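Local structure of Non-reducing end beta-L-arabinofuranosidase (Bacteroides thetaiotaomicron, 5MQO) at residues Lys105-Val110 / Asn128-Val133; Ser418-Asp423 / Asn461-Leu466; Arg444-Arg449 / Ser454-Pro459. The protein is a gut-bacterial glycoside hydrolase of family GH127, probably cleaving aceric acid residues from complex plant pectin. All blocks are in the same frame, centred on the assembly; numbering follows the deposited sequence.

Contact 1: residues Lys105-Val110 / Asn128-Val133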
loop_
_atom_site.group_PDB
_atom_site.type_symbol
_atom_site.label_atom_id
_atom_site.label_comp_id
_atom_site.label_asym_id
_atom_site.label_seq_id
_atom_site.Cartn_x
_atom_site.Cartn_y
_atom_site.Cartn_z
ATOM N N LYS A 105 16.484 -1.220 4.245
ATOM C CA LYS A 105 15.168 -0.613 3.968
ATOM C C LYS A 105 15.164 0.835 4.392
ATOM O O LYS A 105 14.721 1.667 3.641
ATOM C CB LYS A 105 14.004 -1.397 4.615
ATOM C CG LYS A 105 13.650 -2.674 3.843
ATOM C CD LYS A 105 12.533 -3.486 4.469
ATOM C CE LYS A 105 13.022 -4.331 5.642
ATOM N NZ LYS A 105 11.972 -5.238 6.196
ATOM N N TRP A 106 15.664 1.117 5.596
ATOM C CA TRP A 106 15.820 2.480 6.114
ATOM C C TRP A 106 16.561 3.346 5.098
ATOM O O TRP A 106 16.076 4.402 4.678
ATOM C CB TRP A 106 16.579 2.458 7.458
ATOM C CG TRP A 106 16.919 3.840 8.045
ATOM C CD1 TRP A 106 16.101 4.639 8.790
ATOM C CD2 TRP A 106 18.161 4.553 7.933
ATOM N NE1 TRP A 106 16.741 5.792 9.140
ATOM C CE2 TRP A 106 18.007 5.775 8.631
ATOM C CE3 TRP A 106 19.385 4.285 7.302
ATOM C CZ2 TRP A 106 19.033 6.734 8.728
ATOM C CZ3 TRP A 106 20.417 5.243 7.397
ATOM C CH2 TRP A 106 20.224 6.456 8.104
ATOM N N MET A 107 17.732 2.853 4.711
ATOM C CA MET A 107 18.651 3.518 3.791
ATOM C C MET A 107 17.996 3.747 2.419
ATOM O O MET A 107 18.148 4.803 1.819
ATOM C CB MET A 107 19.933 2.672 3.714
ATOM C CG MET A 107 20.772 2.769 2.462
ATOM S SD MET A 107 21.830 4.200 2.481
ATOM C CE MET A 107 22.024 4.316 0.704
ATOM N N GLU A 108 17.247 2.765 1.948
ATOM C CA GLU A 108 16.480 2.900 0.712
ATOM C C GLU A 108 15.503 4.065 0.838
ATOM O O GLU A 108 15.334 4.873 -0.091
ATOM C CB GLU A 108 15.738 1.596 0.417
ATOM C CG GLU A 108 14.974 1.543 -0.891
ATOM C CD GLU A 108 14.206 0.230 -1.094
ATOM O OE1 GLU A 108 14.636 -0.852 -0.560
ATOM O OE2 GLU A 108 13.154 0.297 -1.796
ATOM N N GLY A 109 14.869 4.140 2.001
ATOM C CA GLY A 109 14.073 5.287 2.387
ATOM C C GLY A 109 14.839 6.609 2.384
ATOM O O GLY A 109 14.328 7.593 1.858
ATOM N N VAL A 110 16.044 6.640 2.960
ATOM C CA VAL A 110 16.857 7.859 2.952
ATOM C C VAL A 110 17.127 8.303 1.497
ATOM O O VAL A 110 16.951 9.478 1.172
ATOM C CB VAL A 110 18.199 7.699 3.730
ATOM C CG1 VAL A 110 19.107 8.892 3.514
ATOM C CG2 VAL A 110 17.980 7.533 5.232
ATOM N N ASN A 128 28.572 7.235 4.002
ATOM C CA ASN A 128 29.087 6.523 5.183
ATOM C C ASN A 128 28.450 5.148 5.404
ATOM O O ASN A 128 29.140 4.195 5.749
ATOM C CB ASN A 128 28.978 7.377 6.453
ATOM C CG ASN A 128 30.113 8.375 6.561
ATOM O OD1 ASN A 128 31.283 8.013 6.369
ATOM N ND2 ASN A 128 29.783 9.637 6.851
ATOM N N PHE A 129 27.142 5.041 5.219
ATOM C CA PHE A 129 26.475 3.745 5.341
ATOM C C PHE A 129 27.043 2.763 4.318
ATOM O O PHE A 129 27.396 1.633 4.655
ATOM C CB PHE A 129 24.966 3.890 5.151
ATOM C CG PHE A 129 24.222 2.607 5.343
ATOM C CD1 PHE A 129 23.901 2.167 6.620
ATOM C CD2 PHE A 129 23.865 1.821 4.255
ATOM C CE1 PHE A 129 23.224 0.969 6.807
ATOM C CE2 PHE A 129 23.194 0.625 4.440
ATOM C CZ PHE A 129 22.875 0.196 5.716
ATOM N N ILE A 130 27.148 3.244 3.083
ATOM C CA ILE A 130 27.673 2.480 1.953
ATOM C C ILE A 130 29.142 2.031 2.162
ATOM O O ILE A 130 29.477 0.870 1.901
ATOM C CB ILE A 130 27.532 3.306 0.654
ATOM C CG1 ILE A 130 26.051 3.498 0.319
ATOM C CG2 ILE A 130 28.249 2.649 -0.512
ATOM C CD1 ILE A 130 25.774 4.692 -0.573
ATOM N N ALA A 131 30.008 2.931 2.629
ATOM C CA ALA A 131 31.406 2.577 2.946
ATOM C C ALA A 131 31.539 1.368 3.881
ATOM O O ALA A 131 32.400 0.519 3.669
ATOM C CB ALA A 131 32.125 3.771 3.551
ATOM N N CYS A 132 30.692 1.308 4.911
ATOM C CA CYS A 132 30.663 0.172 5.849
ATOM C C CYS A 132 30.180 -1.099 5.184
ATOM O O CYS A 132 30.699 -2.184 5.460
ATOM C CB CYS A 132 29.739 0.447 7.033
ATOM S SG CYS A 132 30.188 1.866 8.040
ATOM N N VAL A 133 29.161 -0.963 4.339
ATOM C CA VAL A 133 28.628 -2.098 3.585
ATOM C C VAL A 133 29.704 -2.666 2.651
ATOM O O VAL A 133 29.952 -3.876 2.670
ATOM C CB VAL A 133 27.361 -1.707 2.788
ATOM C CG1 VAL A 133 26.968 -2.793 1.795
ATOM C CG2 VAL A 133 26.201 -1.429 3.727
#

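Contact 2: residues Ser418-Asp423 / Asn461-Leu466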
loop_
_atom_site.group_PDB
_atom_site.type_symbol
_atom_site.label_atom_id
_atom_site.label_comp_id
_atom_site.label_asym_id
_atom_site.label_seq_id
_atom_site.Cartn_x
_atom_site.Cartn_y
_atom_site.Cartn_z
ATOM N N SER A 418 -2.104 3.930 8.097
ATOM C CA SER A 418 -2.599 3.616 9.453
ATOM C C SER A 418 -1.520 2.980 10.323
ATOM O O SER A 418 -1.598 2.995 11.536
ATOM C CB SER A 418 -3.770 2.656 9.372
ATOM O OG SER A 418 -3.308 1.417 8.879
ATOM N N GLY A 419 -0.527 2.396 9.677
ATOM C CA GLY A 419 0.547 1.719 10.361
ATOM C C GLY A 419 1.522 2.566 11.149
ATOM O O GLY A 419 2.336 2.004 11.905
ATOM N N ILE A 420 1.463 3.889 10.971
ATOM C CA ILE A 420 2.378 4.812 11.632
ATOM C C ILE A 420 1.549 5.874 12.321
ATOM O O ILE A 420 0.456 6.184 11.879
ATOM C CB ILE A 420 3.397 5.434 10.627
ATOM C CG1 ILE A 420 4.635 5.985 11.365
ATOM C CG2 ILE A 420 2.746 6.488 9.716
ATOM C CD1 ILE A 420 5.708 6.593 10.459
ATOM N N SER A 421 2.080 6.406 13.418
ATOM C CA SER A 421 1.479 7.531 14.156
ATOM C C SER A 421 1.517 8.841 13.349
ATOM O O SER A 421 2.224 8.946 12.342
ATOM C CB SER A 421 2.187 7.719 15.515
ATOM O OG SER A 421 3.609 7.807 15.388
ATOM N N LEU A 422 0.721 9.821 13.775
ATOM C CA LEU A 422 0.787 11.153 13.187
ATOM C C LEU A 422 2.109 11.862 13.545
ATOM O O LEU A 422 2.663 12.538 12.687
ATOM C CB LEU A 422 -0.425 11.979 13.568
ATOM C CG LEU A 422 -1.724 11.526 12.902
ATOM C CD1 LEU A 422 -2.897 12.258 13.523
ATOM C CD2 LEU A 422 -1.694 11.747 11.392
ATOM N N ASP A 423 2.657 11.639 14.749
ATOM C CA ASP A 423 3.998 12.171 15.101
ATOM C C ASP A 423 5.193 11.466 14.456
ATOM O O ASP A 423 6.322 11.775 14.802
ATOM C CB ASP A 423 4.211 12.301 16.634
ATOM C CG ASP A 423 4.277 10.956 17.391
ATOM O OD1 ASP A 423 4.349 9.866 16.792
ATOM O OD2 ASP A 423 4.240 11.006 18.641
ATOM N N ASN A 461 9.896 -1.218 6.600
ATOM C CA ASN A 461 9.186 -1.321 5.339
ATOM C C ASN A 461 8.057 -0.283 5.312
ATOM O O ASN A 461 7.825 0.377 4.275
ATOM C CB ASN A 461 8.686 -2.771 5.105
ATOM C CG ASN A 461 8.019 -2.965 3.743
ATOM O OD1 ASN A 461 8.145 -2.133 2.855
ATOM N ND2 ASN A 461 7.285 -4.056 3.585
ATOM N N THR A 462 7.367 -0.099 6.435
ATOM C CA THR A 462 6.298 0.897 6.472
ATOM C C THR A 462 6.838 2.286 6.135
ATOM O O THR A 462 6.306 2.948 5.251
ATOM C CB THR A 462 5.572 0.875 7.818
ATOM O OG1 THR A 462 4.971 -0.410 7.960
ATOM C CG2 THR A 462 4.500 1.916 7.896
ATOM N N LEU A 463 7.910 2.696 6.816
ATOM C CA LEU A 463 8.488 4.029 6.657
ATOM C C LEU A 463 9.079 4.258 5.253
ATOM O O LEU A 463 8.809 5.269 4.621
ATOM C CB LEU A 463 9.543 4.304 7.745
ATOM C CG LEU A 463 10.225 5.694 7.725
ATOM C CD1 LEU A 463 9.229 6.843 7.703
ATOM C CD2 LEU A 463 11.192 5.874 8.895
ATOM N N ARG A 464 9.856 3.328 4.745
ATOM C CA ARG A 464 10.362 3.503 3.393
ATOM C C ARG A 464 9.238 3.553 2.358
ATOM O O ARG A 464 9.350 4.261 1.364
ATOM C CB ARG A 464 11.399 2.436 3.034
ATOM C CG ARG A 464 10.840 1.077 2.701
ATOM C CD ARG A 464 10.548 0.876 1.210
ATOM N NE ARG A 464 11.417 -0.153 0.664
ATOM C CZ ARG A 464 11.334 -1.458 0.946
ATOM N NH1 ARG A 464 10.399 -1.938 1.752
ATOM N NH2 ARG A 464 12.208 -2.302 0.407
ATOM N N THR A 465 8.157 2.817 2.592
ATOM C CA THR A 465 7.056 2.829 1.638
ATOM C C THR A 465 6.410 4.206 1.672
ATOM O O THR A 465 6.291 4.870 0.631
ATOM C CB THR A 465 6.038 1.716 1.907
ATOM O OG1 THR A 465 6.581 0.466 1.469
ATOM C CG2 THR A 465 4.766 1.958 1.138
ATOM N N LEU A 466 6.049 4.654 2.868
ATOM C CA LEU A 466 5.473 5.986 3.023
ATOM C C LEU A 466 6.414 7.081 2.525
ATOM O O LEU A 466 5.940 8.014 1.905
ATOM C CB LEU A 466 5.024 6.259 4.457
ATOM C CG LEU A 466 3.888 5.362 4.953
ATOM C CD1 LEU A 466 3.853 5.325 6.468
ATOM C CD2 LEU A 466 2.560 5.826 4.408
#

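Contact 3: residues Arg444-Arg449 / Ser454-Pro459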
loop_
_atom_site.group_PDB
_atom_site.type_symbol
_atom_site.label_atom_id
_atom_site.label_comp_id
_atom_site.label_asym_id
_atom_site.label_seq_id
_atom_site.Cartn_x
_atom_site.Cartn_y
_atom_site.Cartn_z
ATOM N N ARG A 444 -2.138 -11.277 20.359
ATOM C CA ARG A 444 -0.738 -10.956 20.087
ATOM C C ARG A 444 -0.599 -9.550 19.515
ATOM O O ARG A 444 -1.442 -9.094 18.754
ATOM C CB ARG A 444 -0.131 -11.889 19.021
ATOM C CG ARG A 444 -0.072 -13.392 19.305
ATOM C CD ARG A 444 0.878 -14.111 18.349
ATOM N NE ARG A 444 0.361 -14.231 16.979
ATOM C CZ ARG A 444 -0.362 -15.244 16.482
ATOM N NH1 ARG A 444 -0.707 -16.288 17.231
ATOM N NH2 ARG A 444 -0.754 -15.205 15.212
ATOM N N TRP A 445 0.510 -8.895 19.839
ATOM C CA TRP A 445 0.913 -7.601 19.255
ATOM C C TRP A 445 0.161 -6.437 19.892
ATOM O O TRP A 445 -1.051 -6.514 20.102
ATOM C CB TRP A 445 0.842 -7.562 17.697
ATOM C CG TRP A 445 1.391 -8.794 17.105
ATOM C CD1 TRP A 445 0.722 -9.706 16.340
ATOM C CD2 TRP A 445 2.704 -9.322 17.308
ATOM N NE1 TRP A 445 1.551 -10.759 16.015
ATOM C CE2 TRP A 445 2.774 -10.553 16.601
ATOM C CE3 TRP A 445 3.838 -8.877 18.017
ATOM C CZ2 TRP A 445 3.936 -11.348 16.581
ATOM C CZ3 TRP A 445 5.002 -9.671 18.000
ATOM C CH2 TRP A 445 5.036 -10.893 17.285
ATOM N N PRO A 446 0.896 -5.351 20.219
ATOM C CA PRO A 446 0.249 -4.213 20.876
ATOM C C PRO A 446 -0.864 -3.580 20.030
ATOM O O PRO A 446 -0.856 -3.671 18.791
ATOM C CB PRO A 446 1.408 -3.231 21.105
ATOM C CG PRO A 446 2.439 -3.603 20.087
ATOM C CD PRO A 446 2.323 -5.086 19.924
ATOM N N LYS A 447 -1.822 -2.969 20.717
ATOM C CA LYS A 447 -2.949 -2.329 20.062
ATOM C C LYS A 447 -2.948 -0.820 20.260
ATOM O O LYS A 447 -3.922 -0.141 19.948
ATOM C CB LYS A 447 -4.249 -2.985 20.532
ATOM C CG LYS A 447 -4.351 -4.477 20.200
ATOM C CD LYS A 447 -4.426 -4.730 18.698
ATOM C CE LYS A 447 -4.645 -6.195 18.338
ATOM N NZ LYS A 447 -3.413 -7.036 18.303
ATOM N N GLU A 448 -1.829 -0.303 20.744
ATOM C CA GLU A 448 -1.492 1.099 20.630
ATOM C C GLU A 448 -0.179 1.136 19.887
ATOM O O GLU A 448 0.645 0.236 20.058
ATOM C CB GLU A 448 -1.335 1.692 22.008
ATOM C CG GLU A 448 -2.641 1.695 22.790
ATOM C CD GLU A 448 -2.536 2.458 24.106
ATOM O OE1 GLU A 448 -2.851 1.863 25.169
ATOM O OE2 GLU A 448 -2.131 3.655 24.073
ATOM N N ARG A 449 0.029 2.144 19.044
ATOM C CA ARG A 449 1.298 2.240 18.296
ATOM C C ARG A 449 2.458 2.403 19.255
ATOM O O ARG A 449 2.332 3.052 20.286
ATOM C CB ARG A 449 1.284 3.375 17.267
ATOM C CG ARG A 449 0.381 3.088 16.088
ATOM C CD ARG A 449 0.522 4.083 14.955
ATOM N NE ARG A 449 -0.696 4.065 14.153
ATOM C CZ ARG A 449 -1.845 4.668 14.478
ATOM N NH1 ARG A 449 -1.955 5.390 15.596
ATOM N NH2 ARG A 449 -2.904 4.538 13.683
ATOM N N SER A 454 12.760 -2.570 17.029
ATOM C CA SER A 454 13.450 -3.749 17.597
ATOM C C SER A 454 12.914 -5.135 17.165
ATOM O O SER A 454 13.569 -5.827 16.380
ATOM C CB SER A 454 13.472 -3.646 19.136
ATOM O OG SER A 454 14.060 -2.436 19.570
ATOM N N CYS A 455 11.716 -5.501 17.651
ATOM C CA CYS A 455 11.109 -6.840 17.422
ATOM C C CYS A 455 10.516 -7.057 16.008
ATOM O O CYS A 455 10.676 -8.134 15.424
ATOM C CB CYS A 455 10.046 -7.170 18.504
ATOM S SG CYS A 455 10.637 -8.207 19.881
ATOM N N PHE A 456 9.849 -6.042 15.460
ATOM C CA PHE A 456 9.135 -6.186 14.185
ATOM C C PHE A 456 10.100 -5.800 13.045
ATOM O O PHE A 456 10.893 -4.861 13.184
ATOM C CB PHE A 456 7.844 -5.328 14.127
ATOM C CG PHE A 456 7.289 -4.907 15.476
ATOM C CD1 PHE A 456 7.127 -5.830 16.517
ATOM C CD2 PHE A 456 6.903 -3.570 15.700
ATOM C CE1 PHE A 456 6.615 -5.427 17.751
ATOM C CE2 PHE A 456 6.385 -3.171 16.931
ATOM C CZ PHE A 456 6.246 -4.100 17.958
ATOM N N CYS A 457 10.041 -6.528 11.927
ATOM C CA CYS A 457 10.776 -6.142 10.702
ATOM C C CYS A 457 9.923 -5.261 9.772
ATOM O O CYS A 457 10.409 -4.801 8.736
ATOM C CB CYS A 457 11.271 -7.388 9.947
ATOM S SG CYS A 457 10.001 -8.313 9.039
ATOM N N CYS A 458 8.665 -5.026 10.149
ATOM C CA CYS A 458 7.719 -4.279 9.324
ATOM C C CYS A 458 7.866 -2.718 9.335
ATOM O O CYS A 458 7.736 -2.105 8.262
ATOM C CB CYS A 458 6.277 -4.717 9.670
ATOM S SG CYS A 458 5.021 -4.516 8.367
ATOM N N PRO A 459 8.144 -2.071 10.509
ATOM C CA PRO A 459 8.204 -0.592 10.528
ATOM C C PRO A 459 9.192 0.026 9.521
ATOM O O PRO A 459 8.838 1.003 8.862
ATOM C CB PRO A 459 8.558 -0.245 11.988
ATOM C CG PRO A 459 8.147 -1.430 12.762
ATOM C CD PRO A 459 8.366 -2.612 11.857
#

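Contact 1: residues Lys105-Val110 / Asn128-Val133
Met-107 sends its CG roughly anti to the backbone N (chi1 154°) and then bends at chi2, while Phe-129 also swings its ring anti to its own N (chi1 -177°), which brings thioether and phenyl together between helices 102-117 and 120-136. These two helices follow each other after a very short turn and form a helical hairpin of the GH127 catalytic domain. Met-107 CB sits over one face of the Phe-129 ring, displaced toward the rim, in a CH-pi contact 4.2 Å from the ring centroid. Farther along the side chain, Met-107 SD comes in obliquely, 3.6 Å from Phe-129 CD2, as a Met-aromatic contact. The methyl reaches past the ring: Met-107 CE lies 4.0 Å from Ile-130 CD1, the two side chains meeting at about a right angle. His-204 of helix 192-208 and Leu-213 of helix 212-230 touch both Met-107 and Ile-130, so neighbouring helices close over the cluster. An alanine in place of Met-107 would keep CB over the ring but would probably leave Phe-129 CD2 and the Ile-130 tip without their sulfur and methyl partners. No hydrogen bond links the segments; the buried contact rests on dispersion and a polarisable sulfur beside an aromatic ring.

Contact 2: residues Ser418-Asp423 / Asn461-Leu466
Ile-420 CG2 and Leu-466 CD1 meet at 3.6 Å, the closest approach between a loop and helix 458-466 in the GH127 catalytic domain, whose clan is consistent with an (alpha/alpha)6 barrel. The two side chains run alongside one another, pointing opposite ways. With CG1 anti to the backbone N (chi1 -160°), Ile-420 has its CG2 branch wedged between N and the carbonyl carbon, and it is this branch that meets the leucine. The longer arm extends to a looser touch, Ile-420 CD1 lying 4.5 Å from Leu-463 CD1. One residue earlier, Gly-419 C approaches Thr-462 CG2 at 4.5 Å, where bare backbone faces the threonine methyl. In the next shell, Phe-58 of helix 50-69 backs both leucines, and Tyr-427 touches Ile-420 and Leu-463. Backbone hydrogen bonds to Phe-428 hold Gly-419 in place, while Thr-462 OG1 bonds to Cys-458 O one turn back, leaving its methyl for the loop. Beyond the apolar patch, Ser-421 OG donates to Asp-423 OD1 at 2.6 Å, a bond that ties the loop to itself. On the helix, Asn-461 O takes two donors from opposite faces of its plane, Thr-465 N at 3.0 Å and Thr-465 OG1 at 3.1 Å.

Contact 3: residues Arg444-Arg449 / Ser454-Pro459
The indole of Trp-445 and the phenyl ring of Phe-456 approach obliquely, Trp-445 CE3 lying 4.4 Å from Phe-456 CE1. One face of the indole is covered toward its rim by CB of the preceding Arg-444, 3.5 Å above the plane. The guanidinium of Arg-444 has Trp-445 NE1 at its edge, in plane. Around the Phe-456 ring, Pro-459 CG lies at the edge, and Pro-446 CG reaches Phe-456 CZ at 4.4 Å, again obliquely. Phe-456 directs its CB at the other segment, and chi1 near -20° nearly eclipses CG with the backbone N, leaving CE1 and CZ to touch Trp-445 and Pro-446. Both segments are irregular here, the second running into helix 458-466, so the contact closes a short surface loop. Lys-447 curls back on its own segment, NZ donating to Trp-445 O at 3.0 Å from above the carbonyl plane, 38° out of it; Tyr-345 OH and Thr-430 OG1 also bond this ammonium. Arg-444 makes a salt bridge to Asp-346, and two residues after Phe-456 the Cys-458 to Cys-383 disulfide ties the start of helix 458-466 to helix 382-399. Across the segments there is no hydrogen bond, just loose apolar contacts on a partly exposed surface.

In the fold
The three contacts all belong to the GH127 catalytic domain, and helix 458-466 joins contacts 2 and 3, whose centres lie about 12 Å apart. Contact 1 lies farther away, its centre about 19 Å from that of contact 2 and about 23 Å from that of contact 3. Polar bonds bridge the gaps: Glu-108 OE1 forms a salt bridge with Arg-464 NH2 at 3.0 Å, and Lys-105 NZ reaches Cys-457 O, also at 3.0 Å. Between contacts 2 and 3, Arg-449 NH2 bonds Ser-418 O at 2.9 Å, and the arginine guanidinium also makes a cation-pi contact with Trp-682. Along the chain, both segments of contact 3 fall between those of contact 2, whereas contact 1 precedes both.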